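Local coordinates for Per a 4 allergen (Periplaneta americana, PDB 3EBW), which is a major cockroach allergen with a lipocalin-type beta-barrel and probably binds small apolar molecules, as lipocalins generally do, at residues A[23-29]-A[152-157]; A[28-33]-A[118-122]; A[51-56]-A[68-73]. All coordinates share one frame; numbering follows the deposited sequence.

Contacts 1 and 2 adjoin and share Thr-28 and Pro-29: strand 20-27 pairs with the C-terminal strand 153-154 in contact 1, and the loop that follows it meets strand 119-125 in contact 2. Both reach the second subunit, yet contact 2 is buried whereas contact 1 is only partly so. Contact 3 lies about 20 Å from either, centre to centre, in the hairpin of strands 52-59 and 66-72, also partly buried. Arginine and glutamate mark the first two contacts; the third relies on a backbone ladder and a pair of threonine hydroxyls. All three reach the same antiparallel sheet. Glu-24, Trp-122 and Ser-69 each lie near bound polyether, probably a crystallisation additive that may mark the pocket.

Contact 1 of 3, residues A[23-29]-A[152-157]; sequences YELFRTP and MEPVDQ
Tyr-23 meets Gln-157 through their aliphatic parts, CB of the tyrosine lying 3.9 Å from CG of the glutamine. The Gln-157 chain bends at chi2 (-64°) and carries its amide toward Glu-24, where a weak bond from NE2 to Glu-24 O is doubtful; its OE1 accepts from the backbone N of Glu-40. At Leu-25 the carbonyl oxygen receives Val-155 N at 2.9 Å, the donor standing above the carbonyl plane. Leu-25 and Phe-26 together face Ile-123 of strand 119-125 in a classic beta bulge. In this lipocalin barrel the short strand 153-154 returns after helix 132-142 to pair antiparallel with the first strand. Phe-26 and Pro-154 form a non-hydrogen-bonded pair, and ring atom CE2 of Phe-26 lies 4.1 Å from Pro-154 CB on one face of the sheet. CG of Met-152, a selenomethionine, is 4.2 Å from Phe-26 CB. Arg-27 and Glu-153, a hydrogen-bonded pair, put their side chains on the other face, where they run side by side in the same direction. Arg-27 NH1 comes within 3.0 Å of Glu-153 OE1, but the guanidinium and carboxylate planes are 75° apart and the oxygen stands clear of the former, which makes this an attraction of charges without a directed N-H. Val-155 crosses the arginine at about a right angle, its CG2 against NE and NH2. NH2 is bonded to Phe-36 O, while Glu-153 OE2 takes the backbone N of Trp-76 of the second subunit. Beyond Thr-28, Pro-29 CG rests 3.8 Å from Glu-153 CB.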
ATOM      1  N   TYR A  23      -2.652  19.796   0.894  1.00 55.52           N
ATOM      2  CA  TYR A  23      -3.173  18.617   1.574  1.00 55.92           C
ATOM      3  C   TYR A  23      -2.839  17.365   0.756  1.00 53.02           C
ATOM      4  O   TYR A  23      -2.979  17.346  -0.470  1.00 50.51           O
ATOM      5  CB  TYR A  23      -4.696  18.721   1.767  1.00 63.59           C
ATOM      6  CG  TYR A  23      -5.122  19.860   2.668  1.00 67.29           C
ATOM      7  CD1 TYR A  23      -4.731  19.912   4.003  1.00 67.75           C
ATOM      8  CD2 TYR A  23      -5.875  20.918   2.167  1.00 69.21           C
ATOM      9  CE1 TYR A  23      -5.077  20.999   4.800  1.00 69.29           C
ATOM     10  CE2 TYR A  23      -6.222  22.005   2.961  1.00 68.89           C
ATOM     11  CZ  TYR A  23      -5.821  22.038   4.260  1.00 69.18           C
ATOM     12  OH  TYR A  23      -6.151  23.135   5.004  1.00 71.09           O
ATOM     13  N   GLU A  24      -2.378  16.326   1.437  1.00 39.02           N
ATOM     14  CA  GLU A  24      -2.038  15.085   0.754  1.00 38.65           C
ATOM     15  C   GLU A  24      -3.327  14.284   0.554  1.00 37.44           C
ATOM     16  O   GLU A  24      -3.868  13.743   1.501  1.00 36.03           O
ATOM     17  CB  GLU A  24      -1.023  14.299   1.585  1.00 45.21           C
ATOM     18  CG  GLU A  24      -0.619  12.977   0.991  1.00 45.35           C
ATOM     19  CD  GLU A  24       0.678  12.457   1.590  1.00 47.63           C
ATOM     20  OE1 GLU A  24       0.975  11.258   1.422  1.00 46.69           O
ATOM     21  OE2 GLU A  24       1.407  13.253   2.228  1.00 47.91           O
ATOM     22  N   LEU A  25      -3.826  14.227  -0.675  1.00 63.69           N
ATOM     23  CA  LEU A  25      -5.069  13.519  -0.930  1.00 64.71           C
ATOM     24  C   LEU A  25      -4.948  12.057  -1.328  1.00 66.39           C
ATOM     25  O   LEU A  25      -5.852  11.273  -1.059  1.00 66.94           O
ATOM     26  CB  LEU A  25      -5.885  14.279  -1.956  1.00 37.40           C
ATOM     27  CG  LEU A  25      -6.132  15.723  -1.522  1.00 36.93           C
ATOM     28  CD1 LEU A  25      -7.169  16.376  -2.463  1.00 35.42           C
ATOM     29  CD2 LEU A  25      -6.578  15.756  -0.058  1.00 35.71           C
ATOM     30  N   PHE A  26      -3.855  11.692  -1.987  1.00 55.06           N
ATOM     31  CA  PHE A  26      -3.619  10.303  -2.354  1.00 54.70           C
ATOM     32  C   PHE A  26      -2.132  10.093  -2.198  1.00 54.89           C
ATOM     33  O   PHE A  26      -1.374  11.055  -2.247  1.00 55.82           O
ATOM     34  CB  PHE A  26      -4.022  10.030  -3.792  1.00 58.14           C
ATOM     35  CG  PHE A  26      -5.442  10.324  -4.073  1.00 59.72           C
ATOM     36  CD1 PHE A  26      -5.879  11.628  -4.171  1.00 60.93           C
ATOM     37  CD2 PHE A  26      -6.354   9.298  -4.231  1.00 61.03           C
ATOM     38  CE1 PHE A  26      -7.215  11.907  -4.428  1.00 62.31           C
ATOM     39  CE2 PHE A  26      -7.684   9.563  -4.488  1.00 59.99           C
ATOM     40  CZ  PHE A  26      -8.122  10.864  -4.586  1.00 61.01           C
ATOM     41  N   ARG A  27      -1.713   8.850  -2.009  1.00 53.53           N
ATOM     42  CA  ARG A  27      -0.299   8.556  -1.846  1.00 53.20           C
ATOM     43  C   ARG A  27      -0.037   7.100  -2.167  1.00 53.82           C
ATOM     44  O   ARG A  27      -0.933   6.265  -2.059  1.00 54.44           O
ATOM     45  CB  ARG A  27       0.143   8.797  -0.403  1.00 53.47           C
ATOM     46  CG  ARG A  27      -0.440   7.770   0.566  1.00 54.31           C
ATOM     47  CD  ARG A  27       0.236   7.745   1.919  1.00 57.59           C
ATOM     48  NE  ARG A  27      -0.500   8.514   2.921  1.00 59.98           N
ATOM     49  CZ  ARG A  27      -0.886   8.036   4.103  1.00 61.18           C
ATOM     50  NH1 ARG A  27      -0.615   6.784   4.451  1.00 62.07           N
ATOM     51  NH2 ARG A  27      -1.553   8.814   4.940  1.00 61.74           N
ATOM     52  N   THR A  28       1.190   6.798  -2.563  1.00 47.10           N
ATOM     53  CA  THR A  28       1.574   5.428  -2.824  1.00 48.81           C
ATOM     54  C   THR A  28       1.616   4.841  -1.426  1.00 48.71           C
ATOM     55  O   THR A  28       2.260   5.408  -0.543  1.00 52.59           O
ATOM     56  CB  THR A  28       2.992   5.345  -3.427  1.00 53.53           C
ATOM     57  OG1 THR A  28       2.941   5.665  -4.819  1.00 53.33           O
ATOM     58  CG2 THR A  28       3.592   3.950  -3.227  1.00 52.85           C
ATOM     59  N   PRO A  29       0.918   3.721  -1.193  1.00 47.81           N
ATOM     60  CA  PRO A  29       0.869   3.038   0.107  1.00 48.69           C
ATOM     61  C   PRO A  29       2.283   2.683   0.525  1.00 45.95           C
ATOM     62  O   PRO A  29       3.063   2.258  -0.306  1.00 48.59           O
ATOM     63  CB  PRO A  29       0.068   1.780  -0.196  1.00 65.24           C
ATOM     64  CG  PRO A  29      -0.784   2.170  -1.340  1.00 65.38           C
ATOM     65  CD  PRO A  29       0.136   2.989  -2.197  1.00 66.00           C
HETATM   66  N   MSE A 152      -3.684   4.127  -5.970  1.00 65.65           N
HETATM   67  CA  MSE A 152      -3.049   4.473  -4.712  1.00 64.64           C
HETATM   68  C   MSE A 152      -4.017   4.853  -3.595  1.00 62.87           C
HETATM   69  O   MSE A 152      -5.182   5.161  -3.833  1.00 62.26           O
HETATM   70  CB  MSE A 152      -2.038   5.580  -4.947  1.00 73.80           C
HETATM   71  CG  MSE A 152      -2.550   6.683  -5.798  1.00 76.61           C
HETATM   72 SE   MSE A 152      -1.078   7.568  -6.633  1.00 80.95          SE
HETATM   73  CE  MSE A 152      -2.127   8.758  -7.744  1.00 79.43           C
ATOM     74  N   GLU A 153      -3.488   4.840  -2.378  1.00 38.75           N
ATOM     75  CA  GLU A 153      -4.224   5.104  -1.139  1.00 36.77           C
ATOM     76  C   GLU A 153      -4.692   6.534  -0.815  1.00 36.00           C
ATOM     77  O   GLU A 153      -3.884   7.428  -0.591  1.00 35.54           O
ATOM     78  CB  GLU A 153      -3.370   4.578   0.021  1.00 50.88           C
ATOM     79  CG  GLU A 153      -4.025   4.498   1.364  1.00 48.13           C
ATOM     80  CD  GLU A 153      -3.050   4.015   2.421  1.00 49.93           C
ATOM     81  OE1 GLU A 153      -2.280   4.833   2.965  1.00 50.62           O
ATOM     82  OE2 GLU A 153      -3.023   2.806   2.706  1.00 51.73           O
ATOM     83  N   PRO A 154      -6.014   6.754  -0.753  1.00 40.76           N
ATOM     84  CA  PRO A 154      -6.585   8.070  -0.444  1.00 40.73           C
ATOM     85  C   PRO A 154      -6.352   8.409   1.024  1.00 40.67           C
ATOM     86  O   PRO A 154      -6.254   7.513   1.845  1.00 39.05           O
ATOM     87  CB  PRO A 154      -8.049   7.883  -0.769  1.00 39.03           C
ATOM     88  CG  PRO A 154      -8.277   6.467  -0.408  1.00 38.66           C
ATOM     89  CD  PRO A 154      -7.080   5.767  -0.986  1.00 38.12           C
ATOM     90  N   VAL A 155      -6.225   9.699   1.338  1.00 50.65           N
ATOM     91  CA  VAL A 155      -5.982  10.158   2.703  1.00 52.29           C
ATOM     92  C   VAL A 155      -6.992  11.235   3.090  1.00 53.75           C
ATOM     93  O   VAL A 155      -7.123  12.248   2.406  1.00 54.67           O
ATOM     94  CB  VAL A 155      -4.603  10.794   2.852  1.00 39.21           C
ATOM     95  CG1 VAL A 155      -4.443  11.313   4.247  1.00 39.87           C
ATOM     96  CG2 VAL A 155      -3.501   9.812   2.527  1.00 38.81           C
ATOM     97  N   ASP A 156      -7.703  11.030   4.190  1.00 62.02           N
ATOM     98  CA  ASP A 156      -8.682  12.022   4.614  1.00 64.97           C
ATOM     99  C   ASP A 156      -8.066  13.184   5.391  1.00 68.16           C
ATOM    100  O   ASP A 156      -7.063  13.026   6.091  1.00 67.94           O
ATOM    101  CB  ASP A 156      -9.792  11.362   5.437  1.00118.20           C
ATOM    102  CG  ASP A 156     -10.876  10.757   4.565  1.00118.95           C
ATOM    103  OD1 ASP A 156     -11.503  11.520   3.799  1.00120.05           O
ATOM    104  OD2 ASP A 156     -11.103   9.529   4.636  1.00118.71           O
ATOM    105  N   GLN A 157      -8.677  14.355   5.251  1.00126.04           N
ATOM    106  CA  GLN A 157      -8.210  15.558   5.925  1.00128.74           C
ATOM    107  C   GLN A 157      -9.350  16.187   6.726  1.00130.97           C
ATOM    108  O   GLN A 157     -10.134  16.972   6.199  1.00132.89           O
ATOM    109  CB  GLN A 157      -7.674  16.563   4.893  1.00 46.36           C
ATOM    110  CG  GLN A 157      -6.472  16.081   4.089  1.00 44.83           C
ATOM    111  CD  GLN A 157      -5.245  15.843   4.965  1.00 43.94           C
ATOM    112  OE1 GLN A 157      -5.275  16.078   6.167  1.00 44.45           O
ATOM    113  NE2 GLN A 157      -4.167  15.373   4.361  1.00 42.60           N
TER

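Contact 2 of 3, residues A[28-33]-A[118-122]; sequences TPNSDE and RHLYW
Arg-118 comes toward Thr-28 from the opposite direction, its guanidinium lying near Thr-28 CG2 and Pro-29 O. NH2 is 3.0 Å from Pro-29 O, at an angle too poor for a hydrogen bond; its bonds go to the second subunit, NH2 to Gly-50 O and NH1 to Thr-16 OG1 of that chain. Leu-120 supplies the apolar part of the contact. Its CD1 sits 3.7 Å from Thr-28 CG2 and equally far from Asn-30 CB, and the leucine crosses both side chains at about a right angle. The backbone of Tyr-121 is gripped twice by a single residue: Thr-28 N donates to Tyr-121 O at 2.9 Å, and Tyr-121 N donates to Thr-28 OG1 at 3.0 Å in a nearly straight bond (169°). With chi1 at -79°, the threonine hydroxyl stands beside its own backbone N, which brings donor and acceptor to the same neighbour while CG2 turns to Leu-120. Such a pairing extends the junction of strands 20-27 and 119-125 of the lipocalin barrel into the loop, past the last regular residue of the first strand. Trp-122 NE1 makes a weak, forked bond to Glu-33, straighter to OE1 at 3.3 Å though OE2 is closer at 3.0 Å, with carboxylate and indole only 12° from coplanar. Leu-120 CB lies over one face of the indole, offset toward the rim. The two weak bonds favour this near-coplanar setting of the Glu-33 carboxylate, and the indole N-H, helped weakly by Arg-27, would offset the nearby carboxylates of Glu-24 and Glu-40.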
ATOM      1  N   THR A  28       1.190   6.798  -2.563  1.00 47.10           N
ATOM      2  CA  THR A  28       1.574   5.428  -2.824  1.00 48.81           C
ATOM      3  C   THR A  28       1.616   4.841  -1.426  1.00 48.71           C
ATOM      4  O   THR A  28       2.260   5.408  -0.543  1.00 52.59           O
ATOM      5  CB  THR A  28       2.992   5.345  -3.427  1.00 53.53           C
ATOM      6  OG1 THR A  28       2.941   5.665  -4.819  1.00 53.33           O
ATOM      7  CG2 THR A  28       3.592   3.950  -3.227  1.00 52.85           C
ATOM      8  N   PRO A  29       0.918   3.721  -1.193  1.00 47.81           N
ATOM      9  CA  PRO A  29       0.869   3.038   0.107  1.00 48.69           C
ATOM     10  C   PRO A  29       2.283   2.683   0.525  1.00 45.95           C
ATOM     11  O   PRO A  29       3.063   2.258  -0.306  1.00 48.59           O
ATOM     12  CB  PRO A  29       0.068   1.780  -0.196  1.00 65.24           C
ATOM     13  CG  PRO A  29      -0.784   2.170  -1.340  1.00 65.38           C
ATOM     14  CD  PRO A  29       0.136   2.989  -2.197  1.00 66.00           C
ATOM     15  N   ASN A  30       2.625   2.841   1.794  1.00 26.92           N
ATOM     16  CA  ASN A  30       3.986   2.520   2.254  1.00 26.42           C
ATOM     17  C   ASN A  30       3.996   2.450   3.776  1.00 27.89           C
ATOM     18  O   ASN A  30       3.135   3.038   4.421  1.00 26.50           O
ATOM     19  CB  ASN A  30       4.981   3.606   1.821  1.00 39.44           C
ATOM     20  CG  ASN A  30       4.730   4.939   2.519  1.00 36.09           C
ATOM     21  OD1 ASN A  30       3.947   5.767   2.061  1.00 33.20           O
ATOM     22  ND2 ASN A  30       5.380   5.131   3.648  1.00 32.66           N
ATOM     23  N   SER A  31       4.982   1.760   4.338  1.00 50.61           N
ATOM     24  CA  SER A  31       5.090   1.595   5.778  1.00 54.63           C
ATOM     25  C   SER A  31       5.182   2.925   6.511  1.00 57.86           C
ATOM     26  O   SER A  31       4.169   3.436   6.975  1.00 58.70           O
ATOM     27  CB  SER A  31       6.301   0.726   6.111  1.00 54.19           C
ATOM     28  OG  SER A  31       7.461   1.220   5.471  1.00 56.93           O
ATOM     29  N   ASP A  32       6.380   3.490   6.635  1.00 58.87           N
ATOM     30  CA  ASP A  32       6.514   4.772   7.318  1.00 60.09           C
ATOM     31  C   ASP A  32       5.633   5.837   6.663  1.00 59.35           C
ATOM     32  O   ASP A  32       6.057   6.528   5.755  1.00 60.34           O
ATOM     33  CB  ASP A  32       7.991   5.214   7.356  1.00 99.28           C
ATOM     34  CG  ASP A  32       8.604   5.379   5.980  1.00103.24           C
ATOM     35  OD1 ASP A  32       8.442   6.458   5.377  1.00104.92           O
ATOM     36  OD2 ASP A  32       9.251   4.425   5.502  1.00107.84           O
ATOM     37  N   GLU A  33       4.402   5.947   7.155  1.00 35.49           N
ATOM     38  CA  GLU A  33       3.376   6.874   6.675  1.00 35.88           C
ATOM     39  C   GLU A  33       2.015   6.164   6.820  1.00 38.07           C
ATOM     40  O   GLU A  33       0.947   6.729   6.494  1.00 36.88           O
ATOM     41  CB  GLU A  33       3.622   7.253   5.211  1.00 39.42           C
ATOM     42  CG  GLU A  33       2.634   8.246   4.621  1.00 35.47           C
ATOM     43  CD  GLU A  33       3.231   9.020   3.448  1.00 33.11           C
ATOM     44  OE1 GLU A  33       4.394   8.722   3.115  1.00 32.57           O
ATOM     45  OE2 GLU A  33       2.560   9.915   2.864  1.00 29.85           O
ATOM     46  N   ARG A 118      12.215   1.582  -4.490  1.00 68.83           N
ATOM     47  CA  ARG A 118      10.793   1.866  -4.328  1.00 63.74           C
ATOM     48  C   ARG A 118      10.435   3.352  -4.478  1.00 57.97           C
ATOM     49  O   ARG A 118      10.821   4.193  -3.647  1.00 55.96           O
ATOM     50  CB  ARG A 118      10.342   1.361  -2.949  1.00 58.28           C
ATOM     51  CG  ARG A 118       8.899   0.850  -2.861  1.00 59.66           C
ATOM     52  CD  ARG A 118       7.883   1.956  -3.065  1.00 61.92           C
ATOM     53  NE  ARG A 118       6.501   1.484  -3.032  1.00 61.50           N
ATOM     54  CZ  ARG A 118       5.953   0.867  -1.998  1.00 60.26           C
ATOM     55  NH1 ARG A 118       6.671   0.640  -0.912  1.00 60.92           N
ATOM     56  NH2 ARG A 118       4.680   0.502  -2.045  1.00 60.81           N
ATOM     57  N   HIS A 119       9.688   3.668  -5.529  1.00 49.74           N
ATOM     58  CA  HIS A 119       9.261   5.039  -5.753  1.00 46.97           C
ATOM     59  C   HIS A 119       7.957   5.335  -5.027  1.00 45.03           C
ATOM     60  O   HIS A 119       7.120   4.448  -4.851  1.00 47.18           O
ATOM     61  CB  HIS A 119       9.083   5.307  -7.242  1.00 52.38           C
ATOM     62  CG  HIS A 119      10.365   5.281  -8.011  1.00 53.02           C
ATOM     63  ND1 HIS A 119      10.478   5.791  -9.284  1.00 51.14           N
ATOM     64  CD2 HIS A 119      11.595   4.824  -7.671  1.00 53.36           C
ATOM     65  CE1 HIS A 119      11.727   5.656  -9.694  1.00 51.15           C
ATOM     66  NE2 HIS A 119      12.425   5.074  -8.735  1.00 51.05           N
ATOM     67  N   LEU A 120       7.772   6.581  -4.607  1.00 48.59           N
ATOM     68  CA  LEU A 120       6.551   6.954  -3.903  1.00 44.27           C
ATOM     69  C   LEU A 120       5.940   8.185  -4.552  1.00 42.05           C
ATOM     70  O   LEU A 120       6.634   9.178  -4.765  1.00 40.58           O
ATOM     71  CB  LEU A 120       6.850   7.268  -2.423  1.00 45.91           C
ATOM     72  CG  LEU A 120       7.400   6.247  -1.409  1.00 46.32           C
ATOM     73  CD1 LEU A 120       6.469   5.074  -1.271  1.00 47.73           C
ATOM     74  CD2 LEU A 120       8.731   5.749  -1.850  1.00 47.04           C
ATOM     75  N   TYR A 121       4.653   8.138  -4.879  1.00 39.24           N
ATOM     76  CA  TYR A 121       4.005   9.328  -5.452  1.00 39.11           C
ATOM     77  C   TYR A 121       3.053   9.926  -4.431  1.00 38.68           C
ATOM     78  O   TYR A 121       2.406   9.199  -3.701  1.00 35.30           O
ATOM     79  CB  TYR A 121       3.234   9.001  -6.741  1.00 37.98           C
ATOM     80  CG  TYR A 121       4.130   8.617  -7.890  1.00 41.94           C
ATOM     81  CD1 TYR A 121       4.252   9.442  -9.007  1.00 41.03           C
ATOM     82  CD2 TYR A 121       4.876   7.447  -7.846  1.00 39.75           C
ATOM     83  CE1 TYR A 121       5.083   9.114 -10.043  1.00 41.66           C
ATOM     84  CE2 TYR A 121       5.713   7.109  -8.872  1.00 40.84           C
ATOM     85  CZ  TYR A 121       5.815   7.945  -9.981  1.00 43.34           C
ATOM     86  OH  TYR A 121       6.615   7.583 -11.042  1.00 43.21           O
ATOM     87  N   TRP A 122       2.995  11.254  -4.377  1.00 42.54           N
ATOM     88  CA  TRP A 122       2.125  11.967  -3.449  1.00 42.14           C
ATOM     89  C   TRP A 122       1.299  12.958  -4.267  1.00 43.65           C
ATOM     90  O   TRP A 122       1.837  13.827  -4.942  1.00 46.40           O
ATOM     91  CB  TRP A 122       2.971  12.676  -2.389  1.00 26.52           C
ATOM     92  CG  TRP A 122       3.692  11.737  -1.434  1.00 26.96           C
ATOM     93  CD1 TRP A 122       3.130  11.031  -0.408  1.00 26.71           C
ATOM     94  CD2 TRP A 122       5.101  11.410  -1.409  1.00 26.87           C
ATOM     95  NE1 TRP A 122       4.095  10.283   0.258  1.00 26.74           N
ATOM     96  CE2 TRP A 122       5.307  10.499  -0.339  1.00 26.51           C
ATOM     97  CE3 TRP A 122       6.195  11.791  -2.182  1.00 25.95           C
ATOM     98  CZ2 TRP A 122       6.556   9.974  -0.027  1.00 25.95           C
ATOM     99  CZ3 TRP A 122       7.451  11.253  -1.863  1.00 27.23           C
ATOM    100  CH2 TRP A 122       7.611  10.353  -0.794  1.00 27.52           C
TER

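Contact 3 of 3, residues A[51-56]-A[68-73]; sequences VIQVTS and TSTGTV
Thr-55 and Thr-70 face each other as a non-hydrogen-bonded antiparallel pair, their hydroxyls joined by a 2.6 Å hydrogen bond between OG1 of Thr-55 and OG1 of Thr-70 in which either may be the donor. Each hydroxyl lies beside its own backbone N (chi1 -85° for Thr-55), and the two side chains cross obliquely. On the same face, Gln-53 CG comes 4.2 Å from Thr-70 CG2, and at the end of the pairing Val-51 CG1 touches Thr-72 CG2 at 3.6 Å.

The backbone ladder sets this register. Ser-56 and Ser-69 exchange both of their bonds, Ser-69 N reaching Ser-56 O at 2.9 Å with an N-H...O angle of 171°. Gly-71 N donates to Val-54 O at 2.7 Å, the return bond being modelled implausibly short, and Val-73 N binds Ile-52 O at 3.0 Å. The side chains of Val-54, Ser-56 and Ser-69 project on the other face; Gly-71, which has no side chain, pairs with Val-54, whose CG1 lies against the Gly-71 carbonyl.

The two strands, 160° apart in direction, form the hairpin of the third and fourth strands of the lipocalin barrel. Outward from it, strand 40-46 pairs with the far edge of strand 52-59 through Gln-53 with Thr-45 and Thr-55 with Lys-43, and Tyr-44 packs on Ile-52 and Val-54. Thr-68 OG1 bonds to the hydroxyl of Tyr-163, the C-terminal residue. Cohesion here therefore comes chiefly from uncharged backbone bonds, with one hydroxyl pair adding a side-chain cross-link between the strands.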
ATOM      1  N   VAL A  51      14.606  32.398   2.526  1.00 52.61           N
ATOM      2  CA  VAL A  51      14.437  30.970   2.758  1.00 52.26           C
ATOM      3  C   VAL A  51      13.015  30.467   2.632  1.00 50.22           C
ATOM      4  O   VAL A  51      12.098  31.064   3.175  1.00 50.16           O
ATOM      5  CB  VAL A  51      14.920  30.546   4.162  1.00 46.92           C
ATOM      6  CG1 VAL A  51      14.658  29.066   4.356  1.00 45.60           C
ATOM      7  CG2 VAL A  51      16.412  30.836   4.324  1.00 47.99           C
ATOM      8  N   ILE A  52      12.828  29.378   1.893  1.00 46.83           N
ATOM      9  CA  ILE A  52      11.501  28.790   1.796  1.00 45.37           C
ATOM     10  C   ILE A  52      11.453  27.736   2.894  1.00 44.63           C
ATOM     11  O   ILE A  52      12.281  26.818   2.976  1.00 44.56           O
ATOM     12  CB  ILE A  52      11.223  28.131   0.456  1.00 36.79           C
ATOM     13  CG1 ILE A  52      11.178  29.198  -0.637  1.00 36.31           C
ATOM     14  CG2 ILE A  52       9.886  27.385   0.531  1.00 35.73           C
ATOM     15  CD1 ILE A  52      10.629  28.688  -1.925  1.00 35.52           C
ATOM     16  N   GLN A  53      10.481  27.887   3.761  1.00 40.78           N
ATOM     17  CA  GLN A  53      10.373  26.999   4.883  1.00 39.61           C
ATOM     18  C   GLN A  53       9.228  26.015   4.686  1.00 36.39           C
ATOM     19  O   GLN A  53       8.155  26.370   4.156  1.00 34.20           O
ATOM     20  CB  GLN A  53      10.137  27.853   6.110  1.00 56.32           C
ATOM     21  CG  GLN A  53      10.811  27.387   7.336  1.00 59.77           C
ATOM     22  CD  GLN A  53      10.737  28.443   8.388  1.00 63.63           C
ATOM     23  OE1 GLN A  53       9.644  28.899   8.748  1.00 65.91           O
ATOM     24  NE2 GLN A  53      11.902  28.869   8.885  1.00 64.65           N
ATOM     25  N   VAL A  54       9.448  24.770   5.089  1.00 40.83           N
ATOM     26  CA  VAL A  54       8.373  23.804   4.958  1.00 37.87           C
ATOM     27  C   VAL A  54       8.045  23.085   6.263  1.00 39.58           C
ATOM     28  O   VAL A  54       8.924  22.622   6.990  1.00 34.90           O
ATOM     29  CB  VAL A  54       8.656  22.784   3.845  1.00 27.35           C
ATOM     30  CG1 VAL A  54       9.723  21.807   4.272  1.00 23.90           C
ATOM     31  CG2 VAL A  54       7.365  22.095   3.469  1.00 24.43           C
ATOM     32  N   THR A  55       6.755  23.058   6.576  1.00 21.68           N
ATOM     33  CA  THR A  55       6.298  22.372   7.766  1.00 22.74           C
ATOM     34  C   THR A  55       5.353  21.247   7.426  1.00 24.01           C
ATOM     35  O   THR A  55       4.314  21.445   6.807  1.00 20.22           O
ATOM     36  CB  THR A  55       5.584  23.304   8.760  1.00 37.95           C
ATOM     37  OG1 THR A  55       6.563  23.943   9.595  1.00 39.21           O
ATOM     38  CG2 THR A  55       4.628  22.504   9.643  1.00 37.39           C
ATOM     39  N   SER A  56       5.746  20.060   7.858  1.00 43.35           N
ATOM     40  CA  SER A  56       4.958  18.857   7.668  1.00 46.93           C
ATOM     41  C   SER A  56       4.111  18.618   8.919  1.00 49.39           C
ATOM     42  O   SER A  56       4.627  18.578  10.044  1.00 47.32           O
ATOM     43  CB  SER A  56       5.874  17.672   7.451  1.00 50.94           C
ATOM     44  OG  SER A  56       5.134  16.495   7.628  1.00 56.09           O
ATOM     45  N   THR A  68       4.703  17.090  14.038  1.00 47.58           N
ATOM     46  CA  THR A  68       4.996  18.362  13.382  1.00 46.49           C
ATOM     47  C   THR A  68       6.490  18.424  13.116  1.00 45.88           C
ATOM     48  O   THR A  68       7.296  18.374  14.056  1.00 44.87           O
ATOM     49  CB  THR A  68       4.586  19.563  14.285  1.00 49.53           C
ATOM     50  OG1 THR A  68       3.270  19.991  13.935  1.00 49.07           O
ATOM     51  CG2 THR A  68       5.535  20.731  14.131  1.00 50.03           C
ATOM     52  N   SER A  69       6.852  18.506  11.834  1.00 57.98           N
ATOM     53  CA  SER A  69       8.250  18.579  11.429  1.00 58.33           C
ATOM     54  C   SER A  69       8.466  19.745  10.467  1.00 57.05           C
ATOM     55  O   SER A  69       7.582  20.097   9.684  1.00 55.20           O
ATOM     56  CB  SER A  69       8.670  17.275  10.759  1.00104.30           C
ATOM     57  OG  SER A  69      10.052  17.299  10.471  1.00108.92           O
ATOM     58  N   THR A  70       9.643  20.348  10.529  1.00 65.40           N
ATOM     59  CA  THR A  70       9.942  21.469   9.659  1.00 64.72           C
ATOM     60  C   THR A  70      11.230  21.241   8.901  1.00 62.98           C
ATOM     61  O   THR A  70      12.058  20.422   9.280  1.00 64.81           O
ATOM     62  CB  THR A  70      10.054  22.795  10.462  1.00 62.51           C
ATOM     63  OG1 THR A  70       8.749  23.234  10.858  1.00 64.08           O
ATOM     64  CG2 THR A  70      10.705  23.886   9.630  1.00 63.72           C
ATOM     65  N   GLY A  71      11.377  21.964   7.804  1.00 39.77           N
ATOM     66  CA  GLY A  71      12.579  21.870   7.006  1.00 37.34           C
ATOM     67  C   GLY A  71      12.582  23.039   6.052  1.00 35.67           C
ATOM     68  O   GLY A  71      11.561  23.698   5.855  1.00 35.15           O
ATOM     69  N   THR A  72      13.726  23.312   5.452  1.00 48.33           N
ATOM     70  CA  THR A  72      13.807  24.402   4.489  1.00 48.95           C
ATOM     71  C   THR A  72      14.107  23.743   3.159  1.00 49.25           C
ATOM     72  O   THR A  72      14.670  22.636   3.135  1.00 49.77           O
ATOM     73  CB  THR A  72      14.964  25.364   4.825  1.00 32.31           C
ATOM     74  OG1 THR A  72      16.213  24.653   4.770  1.00 33.12           O
ATOM     75  CG2 THR A  72      14.779  25.954   6.228  1.00 31.98           C
ATOM     76  N   VAL A  73      13.695  24.382   2.064  1.00 33.12           N
ATOM     77  CA  VAL A  73      14.011  23.856   0.736  1.00 31.56           C
ATOM     78  C   VAL A  73      15.149  24.751   0.224  1.00 29.49           C
ATOM     79  O   VAL A  73      14.913  25.771  -0.359  1.00 27.92           O
ATOM     80  CB  VAL A  73      12.749  23.829  -0.237  1.00 37.41           C
ATOM     81  CG1 VAL A  73      11.659  24.756   0.247  1.00 34.88           C
ATOM     82  CG2 VAL A  73      13.171  24.177  -1.661  1.00 39.05           C
TER